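Local coordinates for protein nitrilotriacetate monooxygenase (Burkholderia pseudomallei, PDB 3SDO) that probably acts as an FMN-dependent monooxygenase of the NtaA/SnaA/DszA family, putting oxygen from O2 into an organic substrate, at residues 68-71 with 72-75; 130-133 with 134-138; 37-40 with 41-45. All coordinates share one frame; numbering follows the deposited sequence.

Contact 1: residues 68-71 with 72-75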
loop_
_atom_site.group_PDB
_atom_site.type_symbol
_atom_site.label_atom_id
_atom_site.label_comp_id
_atom_site.label_asym_id
_atom_site.label_seq_id
_atom_site.Cartn_x
_atom_site.Cartn_y
_atom_site.Cartn_z
ATOM N N LYS A 68 8.215 -19.004 -14.360
ATOM C CA LYS A 68 7.336 -18.945 -15.537
ATOM C C LYS A 68 6.309 -17.808 -15.510
ATOM O O LYS A 68 5.517 -17.694 -16.431
ATOM C CB LYS A 68 6.569 -20.269 -15.675
ATOM N N SER A 69 6.292 -16.989 -14.457
ATOM C CA SER A 69 5.296 -15.917 -14.351
ATOM C C SER A 69 5.505 -14.885 -15.455
ATOM O O SER A 69 6.644 -14.657 -15.895
ATOM C CB SER A 69 5.396 -15.211 -12.991
ATOM O OG SER A 69 5.203 -16.107 -11.906
ATOM N N ALA A 70 4.415 -14.242 -15.881
ATOM C CA ALA A 70 4.482 -13.204 -16.900
ATOM C C ALA A 70 5.216 -11.972 -16.325
ATOM O O ALA A 70 5.253 -11.776 -15.097
ATOM C CB ALA A 70 3.059 -12.841 -17.379
ATOM N N PRO A 71 5.841 -11.155 -17.199
ATOM C CA PRO A 71 6.599 -9.997 -16.743
ATOM C C PRO A 71 5.941 -9.169 -15.639
ATOM O O PRO A 71 6.594 -8.859 -14.643
ATOM C CB PRO A 71 6.762 -9.177 -18.024
ATOM C CG PRO A 71 6.933 -10.248 -19.076
ATOM C CD PRO A 71 5.995 -11.361 -18.654
ATOM N N HIS A 72 4.671 -8.824 -15.782
ATOM C CA HIS A 72 4.033 -7.945 -14.782
ATOM C C HIS A 72 3.890 -8.629 -13.402
ATOM O O HIS A 72 3.989 -7.975 -12.340
ATOM C CB HIS A 72 2.667 -7.412 -15.250
ATOM C CG HIS A 72 2.086 -6.415 -14.299
ATOM N ND1 HIS A 72 2.525 -5.112 -14.246
ATOM C CD2 HIS A 72 1.155 -6.541 -13.320
ATOM C CE1 HIS A 72 1.879 -4.472 -13.284
ATOM N NE2 HIS A 72 1.043 -5.314 -12.707
ATOM N N PHE A 73 3.695 -9.939 -13.425
ATOM C CA PHE A 73 3.613 -10.730 -12.205
ATOM C C PHE A 73 4.989 -10.950 -11.544
ATOM O O PHE A 73 5.061 -11.211 -10.339
ATOM C CB PHE A 73 2.943 -12.064 -12.493
ATOM C CG PHE A 73 1.452 -11.975 -12.722
ATOM C CD1 PHE A 73 0.933 -11.375 -13.870
ATOM C CD2 PHE A 73 0.565 -12.543 -11.806
ATOM C CE1 PHE A 73 -0.466 -11.309 -14.091
ATOM C CE2 PHE A 73 -0.831 -12.484 -12.011
ATOM C CZ PHE A 73 -1.343 -11.857 -13.150
ATOM N N LEU A 74 6.072 -10.846 -12.318
ATOM C CA LEU A 74 7.431 -10.996 -11.772
ATOM C C LEU A 74 7.844 -9.788 -10.915
ATOM O O LEU A 74 8.605 -9.925 -9.967
ATOM C CB LEU A 74 8.462 -11.200 -12.895
ATOM C CG LEU A 74 8.447 -12.552 -13.612
ATOM C CD1 LEU A 74 9.276 -12.484 -14.890
ATOM C CD2 LEU A 74 8.955 -13.672 -12.699
ATOM N N ASN A 75 7.322 -8.612 -11.237
ATOM C CA ASN A 75 7.713 -7.380 -10.546
ATOM C C ASN A 75 6.659 -6.314 -10.767
ATOM O O ASN A 75 6.405 -5.886 -11.899
ATOM C CB ASN A 75 9.088 -6.882 -11.039
ATOM C CG ASN A 75 10.095 -6.696 -9.915
ATOM O OD1 ASN A 75 10.417 -5.569 -9.510
ATOM N ND2 ASN A 75 10.622 -7.798 -9.425
HETATM O O HOH W 1 7.687 -6.467 -14.243
#
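Four backbone hydrogen bonds, three of them weak, tie A70 and P71 to F73, L74 and N75 and define the single turn of helix 71-74, which follows strand 56-59 in the luciferase-like domain. The firmest runs from L74 N to A70 O, 3.0 Å with a C=O...N angle of 163°, the i to i+4 spacing of an alpha helix; A70, at the N-cap position, therefore supplies the first carbonyl. F73 N also approaches A70 O at 2.9 Å, but its N-H...O angle of 121° makes that bond weak. P71 O takes weak bonds from L74 N and N75 N, and a water bridges two carbonyls, donating to P71 O and N75 O, 2.7 Å from each. First-turn nitrogens have no helical carbonyl before them to bond, so the protonless nitrogen of P71 costs nothing.

Apolar contacts lie beside this ladder. The CG of L74 stands anti to its carbonyl carbon (chi1 -72°), which lays the leucine back along the incoming chain: CD2 comes 3.9 Å from S69 CB, while CD1 is 3.6 Å from S69 O. F73 CB meets S69 CB, and A70 CB approaches the F73 ring obliquely, 4.4 Å from CD1.

Three polar ends find partners beyond the turn: S69 OG bonds to T66 N, H72 ND1 to S36 OG, and N75 OD1 to R207 N of the second subunit. N75 ND2 donates to L74 O, just before it. One firm helical bond and three weak ones thus leave a short turn also bound by water and outside partners, with the H72 side chain about 7 Å from that of D61, a predicted FMN-binding residue.

Contact 2: residues 130-133 with 134-138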
loop_
_atom_site.group_PDB
_atom_site.type_symbol
_atom_site.label_atom_id
_atom_site.label_comp_id
_atom_site.label_asym_id
_atom_site.label_seq_id
_atom_site.Cartn_x
_atom_site.Cartn_y
_atom_site.Cartn_z
ATOM N N THR A 130 -11.496 -13.225 -3.706
ATOM C CA THR A 130 -11.909 -14.459 -3.013
ATOM C C THR A 130 -10.973 -15.631 -3.326
ATOM O O THR A 130 -10.630 -16.405 -2.441
ATOM C CB THR A 130 -13.362 -14.848 -3.407
ATOM O OG1 THR A 130 -14.285 -13.867 -2.901
ATOM C CG2 THR A 130 -13.728 -16.199 -2.842
ATOM N N SER A 131 -10.578 -15.752 -4.592
ATOM C CA SER A 131 -9.588 -16.732 -5.039
ATOM C C SER A 131 -8.287 -16.019 -5.375
ATOM O O SER A 131 -8.310 -14.949 -5.977
ATOM C CB SER A 131 -10.091 -17.457 -6.298
ATOM N N SER A 132 -7.160 -16.599 -4.971
ATOM C CA SER A 132 -5.846 -16.127 -5.383
ATOM C C SER A 132 -5.211 -17.143 -6.359
ATOM O O SER A 132 -5.652 -18.289 -6.424
ATOM C CB SER A 132 -4.960 -15.941 -4.141
ATOM O OG SER A 132 -5.474 -14.935 -3.260
ATOM N N ILE A 133 -4.183 -16.721 -7.103
ATOM C CA ILE A 133 -3.397 -17.628 -7.954
ATOM C C ILE A 133 -3.048 -18.878 -7.166
ATOM O O ILE A 133 -2.652 -18.780 -5.995
ATOM C CB ILE A 133 -2.013 -17.031 -8.367
ATOM C CG1 ILE A 133 -2.143 -15.853 -9.316
ATOM C CG2 ILE A 133 -1.139 -18.102 -9.046
ATOM C CD1 ILE A 133 -0.787 -15.208 -9.642
ATOM N N GLU A 134 -3.159 -20.040 -7.805
ATOM C CA GLU A 134 -2.783 -21.290 -7.163
ATOM C C GLU A 134 -1.315 -21.214 -6.745
ATOM O O GLU A 134 -0.460 -20.864 -7.565
ATOM C CB GLU A 134 -3.011 -22.507 -8.090
ATOM C CG GLU A 134 -3.233 -23.816 -7.312
ATOM C CD GLU A 134 -2.954 -25.081 -8.106
ATOM O OE1 GLU A 134 -2.590 -25.003 -9.307
ATOM O OE2 GLU A 134 -3.110 -26.179 -7.511
ATOM N N GLY A 135 -1.042 -21.527 -5.475
ATOM C CA GLY A 135 0.307 -21.433 -4.908
ATOM C C GLY A 135 0.526 -20.264 -3.945
ATOM O O GLY A 135 1.456 -20.288 -3.141
ATOM N N THR A 136 -0.312 -19.228 -4.029
ATOM C CA THR A 136 -0.190 -18.051 -3.171
ATOM C C THR A 136 -0.059 -18.394 -1.697
ATOM O O THR A 136 0.737 -17.793 -0.995
ATOM C CB THR A 136 -1.385 -17.087 -3.361
ATOM O OG1 THR A 136 -1.520 -16.782 -4.756
ATOM C CG2 THR A 136 -1.178 -15.750 -2.558
ATOM N N GLY A 137 -0.847 -19.365 -1.244
ATOM C CA GLY A 137 -0.837 -19.820 0.142
ATOM C C GLY A 137 0.526 -20.250 0.653
ATOM O O GLY A 137 0.792 -20.172 1.843
ATOM N N LYS A 138 1.397 -20.665 -0.264
ATOM C CA LYS A 138 2.776 -21.012 0.057
ATOM C C LYS A 138 3.603 -19.827 0.589
ATOM O O LYS A 138 4.648 -20.042 1.212
ATOM C CB LYS A 138 3.484 -21.636 -1.176
ATOM C CG LYS A 138 2.992 -23.024 -1.524
ATOM C CD LYS A 138 3.439 -23.462 -2.923
ATOM C CE LYS A 138 3.315 -24.966 -3.079
ATOM N NZ LYS A 138 3.080 -25.375 -4.482
#
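The first torsion of T136 (chi1 -53°) sets OG1 anti to its own carbonyl carbon and beside its backbone N, so that hydroxyl and amide face the same acceptor, I133 O. OG1 donates to that oxygen at 2.6 Å; T136 N donates to it at 3.1 Å with an N-H...O angle of 165°. Two donors from one residue thus grip a single carbonyl oxygen, and the hydroxyl bond fixes the rotation of the threonine side chain. Its CG2 is left anti to the backbone N, 4.1 Å from S132 CB.

The amide bond closes a type II beta turn from I133 to T136. E134 and G135 are its two central residues, and G135 adopts a positive phi, 107°, as the third position of a type II turn requires; a CB there would be jammed against the carbonyl oxygen of E134. The turn leads straight into the 3-10 segment that begins at T136, where K138 N bonds to G135 O at 2.9 Å.

Side-chain packing across the turn is slight. S132 CB lies against T136, 3.6 Å from OG1 and 3.8 Å from CB, while CG2 of I133 lies against the E134 backbone, 3.1 Å from its N. Y64 touches both I133 and T136, and Y103 packs on S132 and T136. The loop follows strand 124-129 of the parallel sheet in this luciferase-like, TIM-barrel-clan domain, and the E134 side chain lies about 5 Å from that of H147, a predicted FMN-binding residue.

Contact 3: residues 37-40 with 41-45. With EDO (1,2-ethanediol), chain C.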
loop_
_atom_site.group_PDB
_atom_site.type_symbol
_atom_site.label_atom_id
_atom_site.label_comp_id
_atom_site.label_asym_id
_atom_site.label_seq_id
_atom_site.Cartn_x
_atom_site.Cartn_y
_atom_site.Cartn_z
ATOM N N VAL A 37 7.227 -1.362 -12.842
ATOM C CA VAL A 37 7.753 -0.836 -11.592
ATOM C C VAL A 37 8.444 0.522 -11.829
ATOM O O VAL A 37 9.519 0.814 -11.291
ATOM C CB VAL A 37 8.695 -1.852 -10.908
ATOM C CG1 VAL A 37 7.899 -2.996 -10.336
ATOM C CG2 VAL A 37 9.731 -2.391 -11.880
ATOM N N ASN A 38 7.795 1.347 -12.648
ATOM C CA ASN A 38 8.241 2.710 -12.927
ATOM C C ASN A 38 7.149 3.644 -12.397
ATOM O O ASN A 38 6.098 3.811 -13.057
ATOM C CB ASN A 38 8.415 2.882 -14.442
ATOM C CG ASN A 38 8.899 4.276 -14.833
ATOM O OD1 ASN A 38 8.364 5.285 -14.371
ATOM N ND2 ASN A 38 9.933 4.325 -15.670
ATOM N N PHE A 39 7.390 4.259 -11.225
ATOM C CA PHE A 39 6.348 5.059 -10.569
ATOM C C PHE A 39 5.848 6.225 -11.416
ATOM O O PHE A 39 4.651 6.430 -11.545
ATOM C CB PHE A 39 6.776 5.585 -9.194
ATOM C CG PHE A 39 5.715 6.434 -8.534
ATOM C CD1 PHE A 39 4.523 5.862 -8.112
ATOM C CD2 PHE A 39 5.895 7.805 -8.367
ATOM C CE1 PHE A 39 3.509 6.647 -7.545
ATOM C CE2 PHE A 39 4.904 8.584 -7.818
ATOM C CZ PHE A 39 3.705 8.002 -7.390
ATOM N N ASP A 40 6.761 6.979 -12.000
ATOM C CA ASP A 40 6.361 8.109 -12.822
ATOM C C ASP A 40 5.470 7.709 -14.011
ATOM O O ASP A 40 4.610 8.475 -14.422
ATOM C CB ASP A 40 7.576 8.847 -13.346
ATOM C CG ASP A 40 8.318 9.629 -12.262
ATOM O OD1 ASP A 40 7.819 9.814 -11.124
ATOM O OD2 ASP A 40 9.435 10.028 -12.584
ATOM N N PHE A 41 5.694 6.530 -14.569
ATOM C CA PHE A 41 4.784 6.001 -15.597
ATOM C C PHE A 41 3.360 5.848 -15.096
ATOM O O PHE A 41 2.413 6.287 -15.790
ATOM C CB PHE A 41 5.298 4.673 -16.124
ATOM C CG PHE A 41 4.396 4.034 -17.148
ATOM C CD1 PHE A 41 4.365 4.509 -18.445
ATOM C CD2 PHE A 41 3.582 2.974 -16.801
ATOM C CE1 PHE A 41 3.545 3.906 -19.406
ATOM C CE2 PHE A 41 2.776 2.363 -17.760
ATOM C CZ PHE A 41 2.754 2.835 -19.049
ATOM N N TYR A 42 3.171 5.245 -13.913
ATOM C CA TYR A 42 1.833 5.168 -13.327
ATOM C C TYR A 42 1.194 6.561 -13.100
ATOM O O TYR A 42 0.005 6.725 -13.346
ATOM C CB TYR A 42 1.803 4.377 -12.013
ATOM C CG TYR A 42 1.996 2.881 -12.162
ATOM C CD1 TYR A 42 3.275 2.346 -12.249
ATOM C CD2 TYR A 42 0.927 2.011 -12.178
ATOM C CE1 TYR A 42 3.483 1.002 -12.373
ATOM C CE2 TYR A 42 1.129 0.637 -12.307
ATOM C CZ TYR A 42 2.408 0.147 -12.373
ATOM O OH TYR A 42 2.629 -1.201 -12.495
ATOM N N VAL A 43 1.988 7.550 -12.678
ATOM C CA VAL A 43 1.488 8.908 -12.493
ATOM C C VAL A 43 1.007 9.510 -13.826
ATOM O O VAL A 43 -0.064 10.094 -13.910
ATOM C CB VAL A 43 2.537 9.859 -11.868
ATOM C CG1 VAL A 43 1.948 11.295 -11.784
ATOM C CG2 VAL A 43 2.988 9.370 -10.466
ATOM N N ASP A 44 1.814 9.361 -14.856
ATOM C CA ASP A 44 1.458 9.848 -16.182
ATOM C C ASP A 44 0.151 9.232 -16.701
ATOM O O ASP A 44 -0.758 9.959 -17.135
ATOM C CB ASP A 44 2.604 9.580 -17.146
ATOM C CG ASP A 44 2.259 9.922 -18.577
ATOM O OD1 ASP A 44 2.633 11.009 -19.017
ATOM O OD2 ASP A 44 1.601 9.118 -19.252
ATOM N N ARG A 45 0.032 7.909 -16.588
ATOM C CA ARG A 45 -1.172 7.210 -17.009
ATOM C C ARG A 45 -2.390 7.549 -16.142
ATOM O O ARG A 45 -3.477 7.757 -16.670
ATOM C CB ARG A 45 -0.937 5.715 -17.050
ATOM C CG ARG A 45 0.179 5.269 -17.998
ATOM C CD ARG A 45 -0.159 5.459 -19.442
ATOM N NE ARG A 45 0.068 6.827 -19.912
ATOM C CZ ARG A 45 -0.269 7.285 -21.112
ATOM N NH1 ARG A 45 -0.008 8.554 -21.431
ATOM N NH2 ARG A 45 -0.844 6.487 -22.002
HETATM C C1 EDO C . 11.770 4.292 -10.407
HETATM O O1 EDO C . 11.129 4.538 -11.674
HETATM C C2 EDO C . 10.839 3.486 -9.490
HETATM O O2 EDO C . 9.568 4.146 -9.285
#
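N38 caps helix 39-51 by accepting a hydrogen bond at OD1 from F41 N, 3.0 Å long with an N-H...O angle of 157°. The amide nitrogen stands above the carbonyl plane of the asparagine, 40° out of it, and so misses the lone-pair directions. The same side chain crosses that of F41 at about a right angle, its OD1 3.6 Å from F41 CB. One turn along, V43 CG2 sits over one face of the F39 ring in a CH-pi contact, 3.7 Å from the ring centroid and offset toward CE2 and CZ. The F39 ring extends anti to its backbone N (chi1 179°), and the CG2 branch of V43, lying beside its own N, reaches back over the ring. Y42 turns a ring edge to the backbone, CD1 being 3.3 Å from N38 O.

Regular helical bonds underlie these contacts, V43 N to F39 O at 3.1 Å and D44 N to D40 O at 3.0 Å, with a weak one from Y42 N to N38 O. At the entrance, F39 N donates to O2 of a 1,2-ethanediol, probably a crystallisation additive. Further along, R45 forms a side-on salt bridge with D44, NE and NH1 both reaching OD2, and CG of R45 lies over one face of the F41 ring.

In the second shell, D34 holds N38 ND2, S36 O receives Y42 OH, and D406 pairs with R45. V37 packs on R175 and F39 on V88 of the second subunit. F39, Y42 and V43 pack on helix 79-88, whereas F41 and R45 face helix 401-418, so this first stretch of helix 39-51 is lodged between the two.

How the contacts relate
All three contacts are local, lie 17 to 18 Å from the chain centre and reach the second subunit, contact 2 through K138 alone. Contacts 1 and 3 are partly buried helix starts; contact 2 is a surface turn with one buried residue among those that touch. The chemistry follows place: contact 3 combines an asparagine cap with a CH-pi contact within one helix turn, contact 1 has an N-cap, A70, whose side chain makes no capping bond, and a bridging water, and contact 2 depends on one doubly gripped carbonyl. Contact 1 joins the others, through F73 CE2 to I133 CD1 (3.6 Å) and H72 CE1 to Y42 OH (3.4 Å), whereas contacts 2 and 3 stay about 15 Å apart at their nearest atoms.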